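Local coordinates for mevalonate kinase, putative (Leishmania major, PDB 2HFS), which probably phosphorylates (R)-mevalonate with ATP to give (R)-5-phosphomevalonate, an early step of isoprenoid and sterol biosynthesis, at residues G14-F25 against I37-C47. Residues are numbered along the deposited sequence; the frame is centred on the assembly and turned at random.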
ATOM      1  N   GLY A  14     -13.645 -19.216  -4.985  1.00  9.99           N
ATOM      2  CA  GLY A  14     -13.326 -18.038  -5.797  1.00  9.20           C
ATOM      3  C   GLY A  14     -11.887 -17.623  -5.573  1.00 10.55           C
ATOM      4  O   GLY A  14     -11.136 -18.345  -4.897  1.00 10.25           O
ATOM      5  N   LYS A  15     -11.512 -16.460  -6.110  1.00 10.08           N
ATOM      6  CA  LYS A  15     -10.182 -15.900  -5.904  1.00 12.38           C
ATOM      7  C   LYS A  15     -10.273 -14.572  -5.124  1.00 11.49           C
ATOM      8  O   LYS A  15     -10.347 -13.474  -5.708  1.00 12.58           O
ATOM      9  CB  LYS A  15      -9.440 -15.742  -7.231  1.00 13.65           C
ATOM     10  CG  LYS A  15      -7.972 -15.362  -7.069  1.00 15.55           C
ATOM     11  CD  LYS A  15      -7.145 -15.743  -8.294  1.00 20.70           C
ATOM     12  CE  LYS A  15      -5.691 -15.361  -8.096  1.00 21.50           C
ATOM     13  NZ  LYS A  15      -5.022 -16.315  -7.176  1.00 23.56           N
ATOM     14  N   ASN A  16     -10.292 -14.699  -3.798  1.00 10.54           N
ATOM     15  CA  ASN A  16     -10.515 -13.573  -2.898  1.00  7.73           C
ATOM     16  C   ASN A  16      -9.207 -12.934  -2.516  1.00  8.25           C
ATOM     17  O   ASN A  16      -8.456 -13.483  -1.725  1.00  9.03           O
ATOM     18  CB  ASN A  16     -11.270 -14.030  -1.663  1.00  8.07           C
ATOM     19  CG  ASN A  16     -12.619 -14.580  -2.011  1.00  8.55           C
ATOM     20  OD1 ASN A  16     -13.494 -13.854  -2.505  1.00 11.44           O
ATOM     21  ND2 ASN A  16     -12.785 -15.869  -1.815  1.00 10.69           N
ATOM     22  N   ILE A  17      -8.951 -11.768  -3.096  1.00  8.40           N
ATOM     23  CA  ILE A  17      -7.653 -11.139  -2.943  1.00  8.73           C
ATOM     24  C   ILE A  17      -7.761  -9.683  -2.490  1.00  8.73           C
ATOM     25  O   ILE A  17      -8.817  -9.049  -2.639  1.00  7.95           O
ATOM     26  CB  ILE A  17      -6.879 -11.208  -4.288  1.00  9.12           C
ATOM     27  CG1 ILE A  17      -7.481 -10.231  -5.306  1.00  9.50           C
ATOM     28  CG2 ILE A  17      -6.827 -12.662  -4.834  1.00  9.55           C
ATOM     29  CD1 ILE A  17      -6.797 -10.222  -6.657  1.00 12.54           C
ATOM     30  N   GLY A  18      -6.637  -9.155  -2.012  1.00  8.09           N
ATOM     31  CA  GLY A  18      -6.466  -7.710  -1.743  1.00  9.70           C
ATOM     32  C   GLY A  18      -5.143  -7.276  -2.348  1.00  9.09           C
ATOM     33  O   GLY A  18      -4.132  -7.950  -2.153  1.00  7.93           O
ATOM     34  N   TYR A  19      -5.148  -6.184  -3.118  1.00  7.02           N
ATOM     35  CA  TYR A  19      -3.913  -5.715  -3.756  1.00  7.02           C
ATOM     36  C   TYR A  19      -2.974  -5.010  -2.784  1.00  7.52           C
ATOM     37  O   TYR A  19      -3.432  -4.414  -1.798  1.00  9.06           O
ATOM     38  CB  TYR A  19      -4.236  -4.798  -4.925  1.00  8.50           C
ATOM     39  CG  TYR A  19      -5.222  -5.372  -5.913  1.00 10.35           C
ATOM     40  CD1 TYR A  19      -4.844  -6.367  -6.816  1.00 13.18           C
ATOM     41  CD2 TYR A  19      -6.553  -4.934  -5.935  1.00 11.88           C
ATOM     42  CE1 TYR A  19      -5.758  -6.889  -7.738  1.00 13.50           C
ATOM     43  CE2 TYR A  19      -7.471  -5.455  -6.860  1.00 11.98           C
ATOM     44  CZ  TYR A  19      -7.047  -6.426  -7.757  1.00 14.10           C
ATOM     45  OH  TYR A  19      -7.937  -6.975  -8.662  1.00 19.45           O
ATOM     46  N   GLY A  20      -1.665  -5.103  -3.054  1.00  5.62           N
ATOM     47  CA  GLY A  20      -0.678  -4.245  -2.394  1.00 10.11           C
ATOM     48  C   GLY A  20      -0.795  -2.796  -2.830  1.00 11.34           C
ATOM     49  O   GLY A  20      -1.590  -2.480  -3.710  1.00  9.47           O
ATOM     50  N   LYS A  21       0.008  -1.928  -2.213  1.00 12.27           N
ATOM     51  CA  LYS A  21      -0.103  -0.478  -2.391  1.00 13.70           C
ATOM     52  C   LYS A  21       1.249   0.216  -2.339  1.00 13.62           C
ATOM     53  O   LYS A  21       2.061  -0.073  -1.462  1.00 11.50           O
ATOM     54  CB  LYS A  21      -0.976   0.127  -1.274  1.00 14.35           C
ATOM     55  CG  LYS A  21      -1.008   1.668  -1.302  1.00 18.50           C
ATOM     56  CD  LYS A  21      -0.749   2.307   0.065  1.00 18.31           C
ATOM     57  CE  LYS A  21       0.588   1.891   0.695  1.00 16.78           C
ATOM     58  NZ  LYS A  21       0.896   2.670   1.926  1.00 21.53           N
ATOM     59  N   VAL A  22       1.474   1.157  -3.254  1.00 11.17           N
ATOM     60  CA  VAL A  22       2.589   2.100  -3.108  1.00 12.14           C
ATOM     61  C   VAL A  22       2.072   3.532  -3.297  1.00 10.97           C
ATOM     62  O   VAL A  22       1.144   3.759  -4.053  1.00 12.38           O
ATOM     63  CB  VAL A  22       3.792   1.839  -4.087  1.00 12.97           C
ATOM     64  CG1 VAL A  22       4.235   0.376  -4.048  1.00 14.35           C
ATOM     65  CG2 VAL A  22       3.465   2.251  -5.511  1.00 15.73           C
ATOM     66  N   ILE A  23       2.670   4.488  -2.608  1.00 13.40           N
ATOM     67  CA  ILE A  23       2.337   5.878  -2.869  1.00 12.77           C
ATOM     68  C   ILE A  23       3.291   6.433  -3.915  1.00 14.58           C
ATOM     69  O   ILE A  23       4.511   6.495  -3.696  1.00 15.29           O
ATOM     70  CB  ILE A  23       2.363   6.703  -1.577  1.00 12.84           C
ATOM     71  CG1 ILE A  23       1.397   6.121  -0.554  1.00 14.35           C
ATOM     72  CG2 ILE A  23       1.966   8.136  -1.884  1.00 11.08           C
ATOM     73  CD1 ILE A  23       1.739   6.462   0.866  1.00 19.38           C
ATOM     74  N   LEU A  24       2.743   6.808  -5.069  1.00 14.37           N
ATOM     75  CA  LEU A  24       3.552   7.358  -6.139  1.00 13.61           C
ATOM     76  C   LEU A  24       3.867   8.821  -5.889  1.00 13.37           C
ATOM     77  O   LEU A  24       5.010   9.245  -6.048  1.00 14.51           O
ATOM     78  CB  LEU A  24       2.872   7.179  -7.495  1.00 14.91           C
ATOM     79  CG  LEU A  24       2.789   5.745  -8.013  1.00 14.89           C
ATOM     80  CD1 LEU A  24       2.306   5.812  -9.440  1.00 18.74           C
ATOM     81  CD2 LEU A  24       4.150   5.040  -7.917  1.00 18.23           C
ATOM     82  N   PHE A  25       2.849   9.574  -5.484  1.00 11.91           N
ATOM     83  CA  PHE A  25       3.008  10.990  -5.127  1.00 10.76           C
ATOM     84  C   PHE A  25       2.266  11.381  -3.874  1.00 11.19           C
ATOM     85  O   PHE A  25       1.140  10.958  -3.659  1.00 10.90           O
ATOM     86  CB  PHE A  25       2.497  11.895  -6.250  1.00 11.65           C
ATOM     87  CG  PHE A  25       3.332  11.836  -7.506  1.00 10.14           C
ATOM     88  CD1 PHE A  25       4.363  12.758  -7.710  1.00 10.20           C
ATOM     89  CD2 PHE A  25       3.093  10.872  -8.472  1.00 10.48           C
ATOM     90  CE1 PHE A  25       5.137  12.713  -8.840  1.00 10.55           C
ATOM     91  CE2 PHE A  25       3.875  10.826  -9.633  1.00 11.32           C
ATOM     92  CZ  PHE A  25       4.905  11.747  -9.812  1.00 14.06           C
ATOM     93  N   ILE A  37      -1.263  10.519  -5.227  1.00 12.10           N
ATOM     94  CA  ILE A  37      -1.501   9.462  -6.183  1.00 13.18           C
ATOM     95  C   ILE A  37      -0.992   8.180  -5.542  1.00 12.51           C
ATOM     96  O   ILE A  37       0.195   8.052  -5.213  1.00 10.33           O
ATOM     97  CB  ILE A  37      -0.838   9.753  -7.570  1.00 11.14           C
ATOM     98  CG1 ILE A  37      -1.336  11.092  -8.160  1.00 15.20           C
ATOM     99  CG2 ILE A  37      -1.093   8.583  -8.554  1.00 15.17           C
ATOM    100  CD1 ILE A  37      -0.623  11.561  -9.484  1.00 12.39           C
ATOM    101  N   VAL A  38      -1.921   7.255  -5.339  1.00 12.86           N
ATOM    102  CA  VAL A  38      -1.631   5.952  -4.772  1.00 11.73           C
ATOM    103  C   VAL A  38      -1.881   4.873  -5.819  1.00 13.75           C
ATOM    104  O   VAL A  38      -2.811   4.965  -6.642  1.00 13.03           O
ATOM    105  CB  VAL A  38      -2.466   5.675  -3.505  1.00 14.46           C
ATOM    106  CG1 VAL A  38      -2.109   4.322  -2.917  1.00 13.78           C
ATOM    107  CG2 VAL A  38      -2.249   6.771  -2.466  1.00 12.99           C
ATOM    108  N   ALA A  39      -1.033   3.856  -5.795  1.00 12.72           N
ATOM    109  CA  ALA A  39      -1.093   2.827  -6.798  1.00 13.72           C
ATOM    110  C   ALA A  39      -1.390   1.504  -6.127  1.00 15.07           C
ATOM    111  O   ALA A  39      -0.614   1.045  -5.274  1.00 16.12           O
ATOM    112  CB  ALA A  39       0.200   2.779  -7.556  1.00 15.29           C
ATOM    113  N   GLY A  40      -2.526   0.915  -6.479  1.00 13.06           N
ATOM    114  CA  GLY A  40      -2.846  -0.449  -6.068  1.00 13.32           C
ATOM    115  C   GLY A  40      -2.239  -1.404  -7.075  1.00 14.43           C
ATOM    116  O   GLY A  40      -2.659  -1.441  -8.242  1.00 16.31           O
ATOM    117  N   ILE A  41      -1.270  -2.199  -6.622  1.00 10.46           N
ATOM    118  CA  ILE A  41      -0.458  -3.012  -7.531  1.00 11.06           C
ATOM    119  C   ILE A  41      -1.126  -4.359  -7.861  1.00 10.21           C
ATOM    120  O   ILE A  41      -2.097  -4.753  -7.196  1.00 12.11           O
ATOM    121  CB  ILE A  41       0.963  -3.181  -6.963  1.00  9.38           C
ATOM    122  CG1 ILE A  41       0.964  -3.842  -5.580  1.00  9.25           C
ATOM    123  CG2 ILE A  41       1.692  -1.792  -6.871  1.00  8.66           C
ATOM    124  CD1 ILE A  41       2.353  -4.424  -5.206  1.00 10.14           C
ATOM    125  N   SER A  42      -0.632  -5.057  -8.880  1.00  9.58           N
ATOM    126  CA  SER A  42      -1.277  -6.314  -9.317  1.00  9.92           C
ATOM    127  C   SER A  42      -1.104  -7.390  -8.282  1.00  8.73           C
ATOM    128  O   SER A  42      -1.949  -8.280  -8.147  1.00  8.76           O
ATOM    129  CB  SER A  42      -0.639  -6.847 -10.611  1.00  9.15           C
ATOM    130  OG  SER A  42      -0.828  -5.977 -11.692  1.00 15.70           O
ATOM    131  N   GLU A  43       0.039  -7.329  -7.611  1.00  7.72           N
ATOM    132  CA  GLU A  43       0.487  -8.342  -6.656  1.00  7.44           C
ATOM    133  C   GLU A  43      -0.389  -8.283  -5.420  1.00  7.65           C
ATOM    134  O   GLU A  43      -0.733  -7.202  -4.964  1.00  7.61           O
ATOM    135  CB  GLU A  43       1.958  -8.087  -6.307  1.00  8.40           C
ATOM    136  CG  GLU A  43       2.919  -8.461  -7.445  1.00  9.10           C
ATOM    137  CD  GLU A  43       3.021  -7.483  -8.622  1.00 13.56           C
ATOM    138  OE1 GLU A  43       2.570  -6.320  -8.563  1.00  9.71           O
ATOM    139  OE2 GLU A  43       3.616  -7.886  -9.644  1.00 13.65           O
ATOM    140  N   TYR A  44      -0.763  -9.438  -4.891  1.00  7.49           N
ATOM    141  CA  TYR A  44      -1.920  -9.494  -4.003  1.00  8.29           C
ATOM    142  C   TYR A  44      -1.725 -10.504  -2.910  1.00  7.41           C
ATOM    143  O   TYR A  44      -0.831 -11.365  -2.978  1.00  5.67           O
ATOM    144  CB  TYR A  44      -3.177  -9.860  -4.810  1.00  9.24           C
ATOM    145  CG  TYR A  44      -3.057 -11.184  -5.504  1.00  8.99           C
ATOM    146  CD1 TYR A  44      -3.501 -12.360  -4.884  1.00 10.47           C
ATOM    147  CD2 TYR A  44      -2.477 -11.278  -6.772  1.00  8.16           C
ATOM    148  CE1 TYR A  44      -3.380 -13.589  -5.506  1.00  9.27           C
ATOM    149  CE2 TYR A  44      -2.348 -12.517  -7.414  1.00 11.04           C
ATOM    150  CZ  TYR A  44      -2.793 -13.659  -6.770  1.00 10.61           C
ATOM    151  OH  TYR A  44      -2.690 -14.873  -7.385  1.00  9.85           O
ATOM    152  N   THR A  45      -2.569 -10.388  -1.892  1.00  6.69           N
ATOM    153  CA  THR A  45      -2.655 -11.385  -0.851  1.00  8.45           C
ATOM    154  C   THR A  45      -4.013 -12.077  -1.073  1.00  9.10           C
ATOM    155  O   THR A  45      -5.040 -11.399  -1.318  1.00  8.33           O
ATOM    156  CB  THR A  45      -2.603 -10.689   0.530  1.00  9.38           C
ATOM    157  OG1 THR A  45      -1.263 -10.225   0.785  1.00  6.90           O
ATOM    158  CG2 THR A  45      -2.861 -11.669   1.650  1.00 10.76           C
ATOM    159  N   GLU A  46      -4.007 -13.410  -1.047  1.00  7.63           N
ATOM    160  CA  GLU A  46      -5.255 -14.185  -1.194  1.00  8.75           C
ATOM    161  C   GLU A  46      -5.660 -14.869   0.121  1.00  8.99           C
ATOM    162  O   GLU A  46      -4.787 -15.340   0.871  1.00  8.09           O
ATOM    163  CB  GLU A  46      -5.120 -15.200  -2.331  1.00  9.62           C
ATOM    164  CG  GLU A  46      -6.306 -16.164  -2.420  1.00 12.08           C
ATOM    165  CD  GLU A  46      -6.231 -17.132  -3.587  1.00 15.12           C
ATOM    166  OE1 GLU A  46      -5.111 -17.466  -4.031  1.00 18.62           O
ATOM    167  OE2 GLU A  46      -7.313 -17.564  -4.054  1.00 19.15           O
ATOM    168  N   CYS A  47      -6.967 -14.880   0.410  1.00  9.29           N
ATOM    169  CA  CYS A  47      -7.525 -15.576   1.568  1.00  9.55           C
ATOM    170  C   CYS A  47      -8.488 -16.675   1.090  1.00 10.80           C
ATOM    171  O   CYS A  47      -9.353 -16.438   0.229  1.00  9.64           O
ATOM    172  CB  CYS A  47      -8.227 -14.595   2.526  1.00 10.39           C
ATOM    173  SG  CYS A  47      -9.156 -15.424   3.842  1.00 11.17           S
TER
HETATM  174  O   HOH W   1      -9.769 -17.186  -2.387  1.00 18.75           O
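Lys15 reaches across to Tyr44 and Glu46 at one end of this strand pair. Its chain runs extended until a bend at the last torsion (chi4 76°) brings NZ 2.7 Å from Tyr44 OH in a hydrogen bond; the salt bridge from NZ to Glu46 OE1 is weak, at 3.4 Å. Ile17 comes obliquely against the same tyrosine, its CG2 3.3 Å from Tyr44 CD1. That ring is brought against Ile17 because Tyr44 CG sits between its own backbone N and carbonyl carbon (chi1 59°). Water 1 accepts from Asn16 N and lies within donating distance of Glu46 OE2 and Cys47 O, while Asn16 ND2 hydrogen-bonds Glu128.

Antiparallel backbone bonds run along the pair, whose register shifts at two bulges. Near Gly20 it slips by two as the partner strand turns its corner at Ser42: Gly20 N still meets Glu43 O nearly straight, whereas Ile41 N lies well above the carbonyl plane of Gly20. The edge of the Tyr19 ring faces Ser42 O. Further on, Lys21 CG presses tightly on Val38 CG1 (3.3 Å), and its bent chain carries NZ to a salt bridge with Asp158. At the far end Ile37 O accepts from both Leu24 N and Phe25 N, a classic beta bulge. Phe25 and Ile37 lie side by side, Phe25 CD2 3.9 Å from Ile37 CD1; Phe25 packs on helices 216-239 and 242-258, and Ile37 touches the first. The whole is a twisted, twice-bulged beta hairpin in the mixed sheet of a GHMP kinase.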